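Local coordinates for beta-porphyranase A (Bacteroides plebeius, PDB 4AW7), which hydrolyses the sulfated red-algal polysaccharide porphyran at linkages between beta-D-galactose and alpha-L-galactose-6-sulfate, tolerating methylated galactose, at residues Ser271-Ile276 against Ser295-Phe300; Asp283-Ile288 against Arg354-Lys359; Ile315-Asp320 against Tyr335-Phe340. All coordinates share one frame; numbering follows the deposited sequence.

Contact 1 of 3, residues Ser271-Ile276 against Ser295-Phe300; sequences SEFGGI and SSFNHF. With GLA (alpha-D-galactopyranose), chain B; GAL (beta-D-galactopyranose), chain D.
S296 opens the meeting of helix 293-305 with strand 268-276 by laying its CB 3.5 Å from G274 O. G274 and G275, without side chains, let the axes of 271-276 and 295-300 approach to 6.6 Å, while the small serine fits against the G274 carbonyl and its OG is hydrogen-bonded to D232 on the neighbouring strand. F297 takes the next place. Its ring edge points at the strand backbone, with CE1 3.4 Å from F273 O and close to G274 CA, where a side chain on G274 would probably crowd it; F361 meets the same ring edge-to-face. One turn after S296, F300 slides past F273 in the opposite direction, its CB 3.6 Å from F273 CD2. With CG beside its backbone N (chi1 -73°), the F300 ring brings CE2 edge-on and in plane to G274 O, at 3.5 Å. An alanine in place of F300 would keep the CB contact but is likely to open a gap beside G274 O and along the F273 flank. The helix thus holds the strand by apolar contact with F273 and by C-H groups set against backbone carbonyls, while E272, the inferred nucleophile, extends from the other side, its OE2 2.6 Å from GAL O2: close carbon packing behind, polar chemistry in front.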
loop_
_atom_site.group_PDB
_atom_site.type_symbol
_atom_site.label_atom_id
_atom_site.label_comp_id
_atom_site.label_asym_id
_atom_site.label_seq_id
_atom_site.Cartn_x
_atom_site.Cartn_y
_atom_site.Cartn_z
ATOM N N SER A 271 2.957 5.592 -0.578
ATOM C CA SER A 271 4.059 6.279 -1.245
ATOM C C SER A 271 5.445 5.730 -0.921
ATOM O O SER A 271 6.405 6.060 -1.607
ATOM C CB SER A 271 3.958 7.804 -1.029
ATOM O OG SER A 271 3.827 8.098 0.339
ATOM N N GLU A 272 5.531 4.869 0.110
ATOM C CA GLU A 272 6.693 4.024 0.384
ATOM C C GLU A 272 6.210 2.749 1.058
ATOM O O GLU A 272 5.401 2.816 1.965
ATOM C CB GLU A 272 7.691 4.654 1.357
ATOM C CG GLU A 272 8.214 6.048 0.981
ATOM C CD GLU A 272 9.053 6.667 2.071
ATOM O OE1 GLU A 272 9.545 5.947 2.968
ATOM O OE2 GLU A 272 9.231 7.896 2.066
ATOM N N PHE A 273 6.710 1.602 0.635
ATOM C CA PHE A 273 6.545 0.374 1.410
ATOM C C PHE A 273 7.801 -0.483 1.338
ATOM O O PHE A 273 8.446 -0.568 0.298
ATOM C CB PHE A 273 5.284 -0.418 1.086
ATOM C CG PHE A 273 5.199 -1.051 -0.286
ATOM C CD1 PHE A 273 4.726 -0.332 -1.400
ATOM C CD2 PHE A 273 5.533 -2.393 -0.480
ATOM C CE1 PHE A 273 4.561 -0.942 -2.623
ATOM C CE2 PHE A 273 5.340 -2.997 -1.712
ATOM C CZ PHE A 273 4.874 -2.292 -2.777
ATOM N N GLY A 274 8.148 -1.127 2.435
ATOM C CA GLY A 274 9.326 -1.956 2.445
ATOM C C GLY A 274 9.699 -2.433 3.829
ATOM O O GLY A 274 8.840 -2.641 4.690
ATOM N N GLY A 275 11.010 -2.567 4.047
ATOM C CA GLY A 275 11.555 -3.030 5.304
ATOM C C GLY A 275 12.654 -2.107 5.770
ATOM O O GLY A 275 13.351 -1.471 4.951
ATOM N N ILE A 276 12.829 -2.055 7.084
ATOM C CA ILE A 276 13.916 -1.297 7.696
ATOM C C ILE A 276 14.660 -2.267 8.584
ATOM O O ILE A 276 14.065 -2.825 9.496
ATOM C CB ILE A 276 13.410 -0.121 8.520
ATOM C CG1 ILE A 276 12.596 0.832 7.694
ATOM C CG2 ILE A 276 14.607 0.668 9.083
ATOM C CD1 ILE A 276 11.654 1.682 8.520
ATOM N N SER A 295 11.504 -9.258 0.824
ATOM C CA SER A 295 10.420 -10.098 1.320
ATOM C C SER A 295 9.239 -9.222 1.734
ATOM O O SER A 295 8.094 -9.583 1.499
ATOM C CB SER A 295 10.845 -11.076 2.422
ATOM O OG SER A 295 11.450 -10.395 3.447
ATOM N N SER A 296 9.508 -8.047 2.322
ATOM C CA SER A 296 8.467 -7.098 2.701
ATOM C C SER A 296 7.752 -6.585 1.473
ATOM O O SER A 296 6.532 -6.434 1.483
ATOM C CB SER A 296 9.040 -5.901 3.471
ATOM O OG SER A 296 9.598 -6.324 4.687
ATOM N N PHE A 297 8.474 -6.265 0.397
ATOM C CA PHE A 297 7.802 -5.847 -0.830
ATOM C C PHE A 297 6.733 -6.872 -1.196
ATOM O O PHE A 297 5.580 -6.525 -1.488
ATOM C CB PHE A 297 8.735 -5.683 -2.016
ATOM C CG PHE A 297 9.849 -4.667 -1.862
ATOM C CD1 PHE A 297 9.785 -3.573 -1.021
ATOM C CD2 PHE A 297 10.969 -4.809 -2.640
ATOM C CE1 PHE A 297 10.857 -2.688 -0.899
ATOM C CE2 PHE A 297 12.004 -3.923 -2.542
ATOM C CZ PHE A 297 11.973 -2.880 -1.658
ATOM N N ASN A 298 7.103 -8.148 -1.245
ATOM C CA ASN A 298 6.139 -9.189 -1.572
ATOM C C ASN A 298 4.997 -9.289 -0.576
ATOM O O ASN A 298 3.822 -9.400 -0.944
ATOM C CB ASN A 298 6.849 -10.517 -1.762
ATOM C CG ASN A 298 7.503 -10.652 -3.133
ATOM O OD1 ASN A 298 6.938 -10.211 -4.135
ATOM N ND2 ASN A 298 8.701 -11.271 -3.174
ATOM N N HIS A 299 5.307 -9.254 0.723
ATOM C CA HIS A 299 4.225 -9.427 1.681
ATOM C C HIS A 299 3.178 -8.314 1.607
ATOM O O HIS A 299 1.965 -8.552 1.735
ATOM C CB HIS A 299 4.754 -9.499 3.116
ATOM C CG HIS A 299 5.622 -10.680 3.407
ATOM N ND1 HIS A 299 5.338 -11.958 2.982
ATOM C CD2 HIS A 299 6.743 -10.774 4.148
ATOM C CE1 HIS A 299 6.265 -12.780 3.447
ATOM N NE2 HIS A 299 7.127 -12.086 4.160
ATOM N N PHE A 300 3.617 -7.081 1.400
ATOM C CA PHE A 300 2.706 -5.962 1.273
ATOM C C PHE A 300 1.977 -5.964 -0.082
ATOM O O PHE A 300 0.833 -5.553 -0.166
ATOM C CB PHE A 300 3.412 -4.608 1.421
ATOM C CG PHE A 300 3.819 -4.281 2.836
ATOM C CD1 PHE A 300 2.878 -4.156 3.872
ATOM C CD2 PHE A 300 5.140 -4.062 3.143
ATOM C CE1 PHE A 300 3.281 -3.828 5.124
ATOM C CE2 PHE A 300 5.557 -3.713 4.421
ATOM C CZ PHE A 300 4.640 -3.623 5.440
HETATM C C1 GLA B . 10.537 7.165 5.633
HETATM C C2 GLA B . 11.316 8.253 4.871
HETATM C C3 GLA B . 12.402 7.644 4.002
HETATM C C4 GLA B . 13.201 6.599 4.739
HETATM C C5 GLA B . 12.244 5.547 5.328
HETATM C C6 GLA B . 13.065 4.301 5.825
HETATM O O1 GLA B . 9.588 6.486 4.928
HETATM O O2 GLA B . 10.385 9.076 4.097
HETATM O O3 GLA B . 13.351 8.601 3.612
HETATM O O4 GLA B . 13.977 7.217 5.783
HETATM O O5 GLA B . 11.408 6.291 6.328
HETATM O O6 GLA B . 13.151 3.322 4.699
HETATM C C1 GAL D . 10.537 7.165 5.633
HETATM C C2 GAL D . 11.316 8.253 4.871
HETATM C C3 GAL D . 12.402 7.644 4.002
HETATM C C4 GAL D . 13.201 6.599 4.739
HETATM C C5 GAL D . 12.244 5.547 5.328
HETATM C C6 GAL D . 13.065 4.301 5.825
HETATM O O1 GAL D . 9.538 7.849 6.490
HETATM O O2 GAL D . 10.385 9.076 4.097
HETATM O O3 GAL D . 13.351 8.601 3.612
HETATM O O4 GAL D . 13.977 7.217 5.783
HETATM O O5 GAL D . 11.408 6.291 6.328
HETATM O O6 GAL D . 13.151 3.322 4.699
#

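Contact 2 of 3, residues Asp283-Ile288 against Arg354-Lys359; sequences DSYDDI and RLNDKK
D287 OD1 is gripped by three donor atoms from two side chains. It accepts from Y285 OH at 2.6 Å through its anti lone pair, while R354 approaches on the syn side with both terminal nitrogens, NH2 at 3.1 Å from D287 OD1 and NH1 somewhat farther. This is an end-on salt bridge in which both nitrogens converge on a single oxygen, and that oxygen lies near the guanidinium plane although the carboxylate itself is turned 74° from it. The bend in the arginine chain at chi3 (69°) turns the NH1/NH2 edge to D287 OD1. Such a concentration of donors would be expected to favour the charged form of D287. A water adds a further link, donating to D287 OD1 and accepting from D357 N at 3.0 Å, so the aspartate is also tied to the turn beyond the strand.

Next to this polar cluster, the Y285 ring and the N356 amide slide past each other with planes only 5° apart. Y285 OH comes 3.2 Å from N356 CB, and N356 ND2 sits 3.4 Å from Y285 CE1; that amide nitrogen is hydrogen-bonded to A338 O. K358 brings its CE to the edge of the tyrosine ring, a suitable neighbour for an aliphatic chain, and carries its NZ on to A338 O and S336 O. Asparagine fits its place because the other end of its amide, OD1, accepts from K358 N at 3.0 Å. D286 makes an Asx turn, its OD1 accepting from I288 N. On the other segment, N356 to K359 form a type I beta turn, and the N356 side chain supplies the capping bond characteristic of the entry to a helix, here 359-365.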
loop_
_atom_site.group_PDB
_atom_site.type_symbol
_atom_site.label_atom_id
_atom_site.label_comp_id
_atom_site.label_asym_id
_atom_site.label_seq_id
_atom_site.Cartn_x
_atom_site.Cartn_y
_atom_site.Cartn_z
ATOM N N ASP A 283 22.521 4.380 7.757
ATOM C CA ASP A 283 21.686 4.050 6.589
ATOM C C ASP A 283 22.470 3.579 5.392
ATOM O O ASP A 283 21.981 3.628 4.265
ATOM C CB ASP A 283 20.809 5.254 6.252
ATOM C CG ASP A 283 21.563 6.429 5.716
ATOM O OD1 ASP A 283 22.798 6.349 5.509
ATOM O OD2 ASP A 283 20.889 7.446 5.483
ATOM N N SER A 284 23.698 3.122 5.595
ATOM C CA SER A 284 24.523 2.658 4.490
ATOM C C SER A 284 24.048 1.328 3.926
ATOM O O SER A 284 23.508 0.470 4.640
ATOM C CB SER A 284 25.989 2.534 4.914
ATOM O OG SER A 284 26.510 3.791 5.298
ATOM N N TYR A 285 24.281 1.142 2.641
ATOM C CA TYR A 285 23.947 -0.073 1.939
ATOM C C TYR A 285 24.904 -1.189 2.275
ATOM O O TYR A 285 26.133 -0.989 2.340
ATOM C CB TYR A 285 24.047 0.180 0.436
ATOM C CG TYR A 285 23.784 -1.056 -0.401
ATOM C CD1 TYR A 285 22.475 -1.443 -0.768
ATOM C CD2 TYR A 285 24.835 -1.847 -0.843
ATOM C CE1 TYR A 285 22.268 -2.584 -1.505
ATOM C CE2 TYR A 285 24.630 -2.988 -1.602
ATOM C CZ TYR A 285 23.335 -3.355 -1.934
ATOM O OH TYR A 285 23.120 -4.478 -2.691
ATOM N N ASP A 286 24.325 -2.363 2.465
ATOM C CA ASP A 286 25.026 -3.622 2.630
ATOM C C ASP A 286 24.363 -4.675 1.719
ATOM O O ASP A 286 23.161 -4.796 1.815
ATOM C CB ASP A 286 24.846 -4.031 4.099
ATOM C CG ASP A 286 25.551 -5.304 4.443
ATOM O OD1 ASP A 286 24.999 -6.373 4.197
ATOM O OD2 ASP A 286 26.670 -5.235 4.979
ATOM N N ASP A 287 25.108 -5.455 0.930
ATOM C CA ASP A 287 24.507 -6.469 0.026
ATOM C C ASP A 287 23.615 -7.508 0.710
ATOM O O ASP A 287 22.737 -8.050 0.060
ATOM C CB ASP A 287 25.550 -7.287 -0.759
ATOM C CG ASP A 287 26.015 -6.640 -2.062
ATOM O OD1 ASP A 287 25.251 -5.948 -2.767
ATOM O OD2 ASP A 287 27.192 -6.916 -2.434
ATOM N N ILE A 288 23.836 -7.823 1.971
ATOM C CA ILE A 288 22.968 -8.807 2.634
ATOM C C ILE A 288 21.857 -8.132 3.402
ATOM O O ILE A 288 20.681 -8.464 3.252
ATOM C CB ILE A 288 23.735 -9.704 3.614
ATOM C CG1 ILE A 288 24.787 -10.541 2.861
ATOM C CG2 ILE A 288 22.728 -10.582 4.375
ATOM C CD1 ILE A 288 25.885 -11.148 3.763
ATOM N N ARG A 354 26.465 -1.472 -10.863
ATOM C CA ARG A 354 25.983 -2.834 -10.695
ATOM C C ARG A 354 24.526 -2.778 -10.207
ATOM O O ARG A 354 24.219 -2.173 -9.184
ATOM C CB ARG A 354 26.870 -3.593 -9.678
ATOM C CG ARG A 354 26.374 -4.924 -9.191
ATOM C CD ARG A 354 27.395 -5.608 -8.275
ATOM N NE ARG A 354 27.556 -4.925 -6.986
ATOM C CZ ARG A 354 26.759 -5.119 -5.931
ATOM N NH1 ARG A 354 25.723 -5.960 -6.005
ATOM N NH2 ARG A 354 27.000 -4.469 -4.790
ATOM N N LEU A 355 23.648 -3.433 -10.938
ATOM C CA LEU A 355 22.268 -3.676 -10.498
ATOM C C LEU A 355 22.265 -4.744 -9.404
ATOM O O LEU A 355 22.694 -5.866 -9.656
ATOM C CB LEU A 355 21.475 -4.103 -11.745
ATOM C CG LEU A 355 20.010 -4.388 -11.558
ATOM C CD1 LEU A 355 19.262 -3.122 -11.010
ATOM C CD2 LEU A 355 19.441 -4.879 -12.903
ATOM N N ASN A 356 21.823 -4.401 -8.189
ATOM C CA ASN A 356 21.866 -5.343 -7.070
ATOM C C ASN A 356 20.707 -6.356 -7.093
ATOM O O ASN A 356 19.844 -6.313 -7.979
ATOM C CB ASN A 356 22.037 -4.614 -5.736
ATOM C CG ASN A 356 20.852 -3.766 -5.349
ATOM O OD1 ASN A 356 19.692 -4.158 -5.575
ATOM N ND2 ASN A 356 21.113 -2.627 -4.694
ATOM N N ASP A 357 20.696 -7.274 -6.126
ATOM C CA ASP A 357 19.761 -8.389 -6.159
ATOM C C ASP A 357 18.313 -7.976 -5.892
ATOM O O ASP A 357 17.426 -8.832 -6.037
ATOM C CB ASP A 357 20.178 -9.526 -5.203
ATOM C CG ASP A 357 21.303 -10.364 -5.729
ATOM O OD1 ASP A 357 21.793 -10.140 -6.867
ATOM O OD2 ASP A 357 21.655 -11.325 -5.007
ATOM N N LYS A 358 18.058 -6.710 -5.541
ATOM C CA LYS A 358 16.676 -6.234 -5.526
ATOM C C LYS A 358 16.008 -6.380 -6.893
ATOM O O LYS A 358 14.773 -6.449 -6.981
ATOM C CB LYS A 358 16.577 -4.823 -5.009
ATOM C CG LYS A 358 17.132 -4.624 -3.622
ATOM C CD LYS A 358 17.209 -3.141 -3.286
ATOM C CE LYS A 358 18.007 -2.865 -2.049
ATOM N NZ LYS A 358 17.987 -1.417 -1.736
ATOM N N LYS A 359 16.794 -6.468 -7.960
ATOM C CA LYS A 359 16.259 -6.734 -9.274
ATOM C C LYS A 359 15.349 -7.957 -9.297
ATOM O O LYS A 359 14.428 -8.010 -10.108
ATOM C CB LYS A 359 17.398 -6.921 -10.306
ATOM C CG LYS A 359 18.170 -8.238 -10.151
ATOM C CD LYS A 359 19.486 -8.273 -10.942
ATOM C CE LYS A 359 20.128 -9.633 -10.822
ATOM N NZ LYS A 359 21.498 -9.683 -11.450
HETATM O O HOH W 1 23.169 -7.735 -4.544
#

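Contact 3 of 3, residues Ile315-Asp320 against Tyr335-Phe340; sequences IPFVSD and YSAALF. With L6S (6-O-sulfo-alpha-L-galactopyranose), chain C; GLA (alpha-D-galactopyranose), chain B; GAL (beta-D-galactopyranose), chain D.
F317 and A337 meet where two loop segments pair beyond strand 311-316 of the parallel catalytic barrel, beside the substrate; F317 is the centre of an inverse gamma turn. From its CB, the side chain runs with CG opposite the backbone N (chi1 -163°), which places the ring between A337 and the sugars. The CD2-CE2 flank lies obliquely against the A337 methyl, CE2 to CB being 3.6 Å, and the same CE2 is 3.4 Å from the O6 atom that GLA and GAL share. Farther out, CE1 and CZ lie by O5 of the sulfated galactose, CZ also by its C5, while Y335 OH stands at the ring edge, in plane. F317 contributes to the pocket that tolerates methylated galactose at subsite -1, a role for which a flat apolar ring is apt.

S319 recognises the sulfate: its OG donates to O2S of the sulfated galactose at 2.8 Å, and Y335 CE2 lies 3.2 Å from the sugar's O6. V318 CG2 packs on L339 CD1, 3.9 Å away, in the apolar part of the interface. The backbones are joined by S319 N donating to A337 O at 2.9 Å, and by D320 O, which takes two donors: L339 N in the carbonyl plane, on a lone pair, and F340 N from above that plane, at 3.2 Å.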
loop_
_atom_site.group_PDB
_atom_site.type_symbol
_atom_site.label_atom_id
_atom_site.label_comp_id
_atom_site.label_asym_id
_atom_site.label_seq_id
_atom_site.Cartn_x
_atom_site.Cartn_y
_atom_site.Cartn_z
ATOM N N ILE A 315 4.500 2.382 -4.096
ATOM C CA ILE A 315 5.914 2.514 -4.462
ATOM C C ILE A 315 6.779 1.677 -3.532
ATOM O O ILE A 315 7.001 2.029 -2.374
ATOM C CB ILE A 315 6.399 3.977 -4.351
ATOM C CG1 ILE A 315 5.492 5.001 -5.076
ATOM C CG2 ILE A 315 7.874 4.095 -4.833
ATOM C CD1 ILE A 315 5.505 4.964 -6.554
ATOM N N PRO A 316 7.293 0.539 -4.009
ATOM C CA PRO A 316 8.303 -0.215 -3.285
ATOM C C PRO A 316 9.497 0.699 -2.955
ATOM O O PRO A 316 9.942 1.448 -3.830
ATOM C CB PRO A 316 8.687 -1.297 -4.351
ATOM C CG PRO A 316 7.495 -1.425 -5.193
ATOM C CD PRO A 316 7.008 -0.055 -5.325
ATOM N N PHE A 317 9.970 0.652 -1.715
ATOM C CA PHE A 317 11.059 1.531 -1.322
ATOM C C PHE A 317 12.411 0.963 -1.715
ATOM O O PHE A 317 13.153 0.433 -0.879
ATOM C CB PHE A 317 10.968 1.956 0.144
ATOM C CG PHE A 317 11.816 3.152 0.445
ATOM C CD1 PHE A 317 11.398 4.405 0.025
ATOM C CD2 PHE A 317 13.004 3.053 1.153
ATOM C CE1 PHE A 317 12.120 5.526 0.329
ATOM C CE2 PHE A 317 13.709 4.207 1.458
ATOM C CZ PHE A 317 13.290 5.396 1.033
ATOM N N VAL A 318 12.685 1.076 -3.005
ATOM C CA VAL A 318 13.929 0.707 -3.654
ATOM C C VAL A 318 14.078 1.798 -4.726
ATOM O O VAL A 318 13.123 2.067 -5.482
ATOM C CB VAL A 318 13.910 -0.706 -4.256
ATOM C CG1 VAL A 318 12.589 -1.045 -4.962
ATOM C CG2 VAL A 318 15.112 -0.896 -5.222
ATOM N N SER A 319 15.224 2.472 -4.751
ATOM C CA SER A 319 15.386 3.649 -5.557
ATOM C C SER A 319 16.232 3.445 -6.805
ATOM O O SER A 319 15.756 2.877 -7.788
ATOM C CB SER A 319 15.817 4.824 -4.698
ATOM O OG SER A 319 17.071 4.565 -4.097
ATOM N N ASP A 320 17.460 3.963 -6.796
ATOM C CA ASP A 320 18.200 4.178 -8.022
ATOM C C ASP A 320 19.689 4.196 -7.703
ATOM O O ASP A 320 20.174 3.372 -6.887
ATOM C CB ASP A 320 17.633 5.397 -8.745
ATOM C CG ASP A 320 17.532 6.619 -7.855
ATOM O OD1 ASP A 320 18.357 6.767 -6.938
ATOM O OD2 ASP A 320 16.627 7.452 -8.117
ATOM N N TYR A 335 23.309 4.558 -0.301
ATOM C CA TYR A 335 22.119 4.545 0.559
ATOM C C TYR A 335 21.510 3.143 0.541
ATOM O O TYR A 335 21.490 2.486 -0.483
ATOM C CB TYR A 335 21.113 5.560 0.034
ATOM C CG TYR A 335 19.885 5.749 0.862
ATOM C CD1 TYR A 335 19.951 6.028 2.217
ATOM C CD2 TYR A 335 18.635 5.727 0.273
ATOM C CE1 TYR A 335 18.787 6.247 2.968
ATOM C CE2 TYR A 335 17.475 5.936 1.009
ATOM C CZ TYR A 335 17.542 6.196 2.353
ATOM O OH TYR A 335 16.375 6.413 3.047
ATOM N N SER A 336 20.979 2.732 1.694
ATOM C CA SER A 336 20.386 1.404 1.846
ATOM C C SER A 336 19.340 1.067 0.798
ATOM O O SER A 336 19.227 -0.086 0.401
ATOM C CB SER A 336 19.815 1.206 3.246
ATOM O OG SER A 336 18.750 2.089 3.516
ATOM N N ALA A 337 18.556 2.054 0.362
ATOM C CA ALA A 337 17.469 1.783 -0.593
ATOM C C ALA A 337 17.950 1.689 -2.047
ATOM O O ALA A 337 17.136 1.362 -2.922
ATOM C CB ALA A 337 16.375 2.849 -0.453
ATOM N N ALA A 338 19.227 1.986 -2.324
ATOM C CA ALA A 338 19.717 2.019 -3.684
ATOM C C ALA A 338 19.448 0.713 -4.427
ATOM O O ALA A 338 19.502 -0.357 -3.846
ATOM C CB ALA A 338 21.220 2.357 -3.692
ATOM N N LEU A 339 19.277 0.853 -5.739
ATOM C CA LEU A 339 19.123 -0.249 -6.689
ATOM C C LEU A 339 20.429 -0.565 -7.445
ATOM O O LEU A 339 20.648 -1.697 -7.854
ATOM C CB LEU A 339 18.004 0.112 -7.658
ATOM C CG LEU A 339 17.670 -0.894 -8.747
ATOM C CD1 LEU A 339 17.231 -2.244 -8.181
ATOM C CD2 LEU A 339 16.629 -0.263 -9.706
ATOM N N PHE A 340 21.234 0.469 -7.679
ATOM C CA PHE A 340 22.529 0.369 -8.387
ATOM C C PHE A 340 23.633 0.795 -7.431
ATOM O O PHE A 340 23.485 1.788 -6.718
ATOM C CB PHE A 340 22.560 1.276 -9.617
ATOM C CG PHE A 340 21.703 0.830 -10.771
ATOM C CD1 PHE A 340 20.354 1.178 -10.861
ATOM C CD2 PHE A 340 22.251 0.056 -11.777
ATOM C CE1 PHE A 340 19.598 0.764 -11.967
ATOM C CE2 PHE A 340 21.517 -0.323 -12.871
ATOM C CZ PHE A 340 20.188 -0.003 -12.954
HETATM O O1S L6S C . 14.954 7.526 -3.113
HETATM O O2S L6S C . 17.219 6.824 -2.468
HETATM O O3S L6S C . 16.670 9.193 -2.813
HETATM C C1 L6S C . 12.978 9.638 2.493
HETATM C C2 L6S C . 13.802 10.862 2.823
HETATM C C3 L6S C . 15.295 10.524 2.692
HETATM C C4 L6S C . 15.572 10.025 1.223
HETATM C C5 L6S C . 14.645 8.837 0.940
HETATM C C6 L6S C . 14.625 8.549 -0.578
HETATM O O2 L6S C . 13.473 11.383 4.127
HETATM O O3 L6S C . 16.128 11.650 3.003
HETATM O O4 L6S C . 15.303 11.114 0.327
HETATM O O5 L6S C . 13.264 9.086 1.231
HETATM O O6 L6S C . 15.859 7.945 -0.933
HETATM S S1 L6S C . 16.180 7.840 -2.426
HETATM C C1 GLA B . 10.537 7.165 5.633
HETATM C C2 GLA B . 11.316 8.253 4.871
HETATM C C3 GLA B . 12.402 7.644 4.002
HETATM C C4 GLA B . 13.201 6.599 4.739
HETATM C C5 GLA B . 12.244 5.547 5.328
HETATM C C6 GLA B . 13.065 4.301 5.825
HETATM O O1 GLA B . 9.588 6.486 4.928
HETATM O O2 GLA B . 10.385 9.076 4.097
HETATM O O3 GLA B . 13.351 8.601 3.612
HETATM O O4 GLA B . 13.977 7.217 5.783
HETATM O O5 GLA B . 11.408 6.291 6.328
HETATM O O6 GLA B . 13.151 3.322 4.699
HETATM C C1 GAL D . 10.537 7.165 5.633
HETATM C C2 GAL D . 11.316 8.253 4.871
HETATM C C3 GAL D . 12.402 7.644 4.002
HETATM C C4 GAL D . 13.201 6.599 4.739
HETATM C C5 GAL D . 12.244 5.547 5.328
HETATM C C6 GAL D . 13.065 4.301 5.825
HETATM O O1 GAL D . 9.538 7.849 6.490
HETATM O O2 GAL D . 10.385 9.076 4.097
HETATM O O3 GAL D . 13.351 8.601 3.612
HETATM O O4 GAL D . 13.977 7.217 5.783
HETATM O O5 GAL D . 11.408 6.291 6.328
HETATM O O6 GAL D . 13.151 3.322 4.699
#

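How the contacts relate
From the N terminus, strand 268-276 comes first, and contact 1 closes the 18-residue connection between its segments, on that strand and on helix 293-305, with residues 283-288 of contact 2 lying inside that loop. The two contacts therefore cross along the chain. Helix 293-305 leads into strand 311-316, the neighbour of 268-276 in the parallel sheet, so contacts 1 and 3 follow in series; they join through F273 O and F317 N, 2.8 Å apart, and both reach the galactose. Contact 3 then closes its own loop, nested within the long one that contact 2 closes at 354-359. K358 of contact 2 binds the backbone of 335-340, tying that outer closure to the loop beside the sulfated sugar.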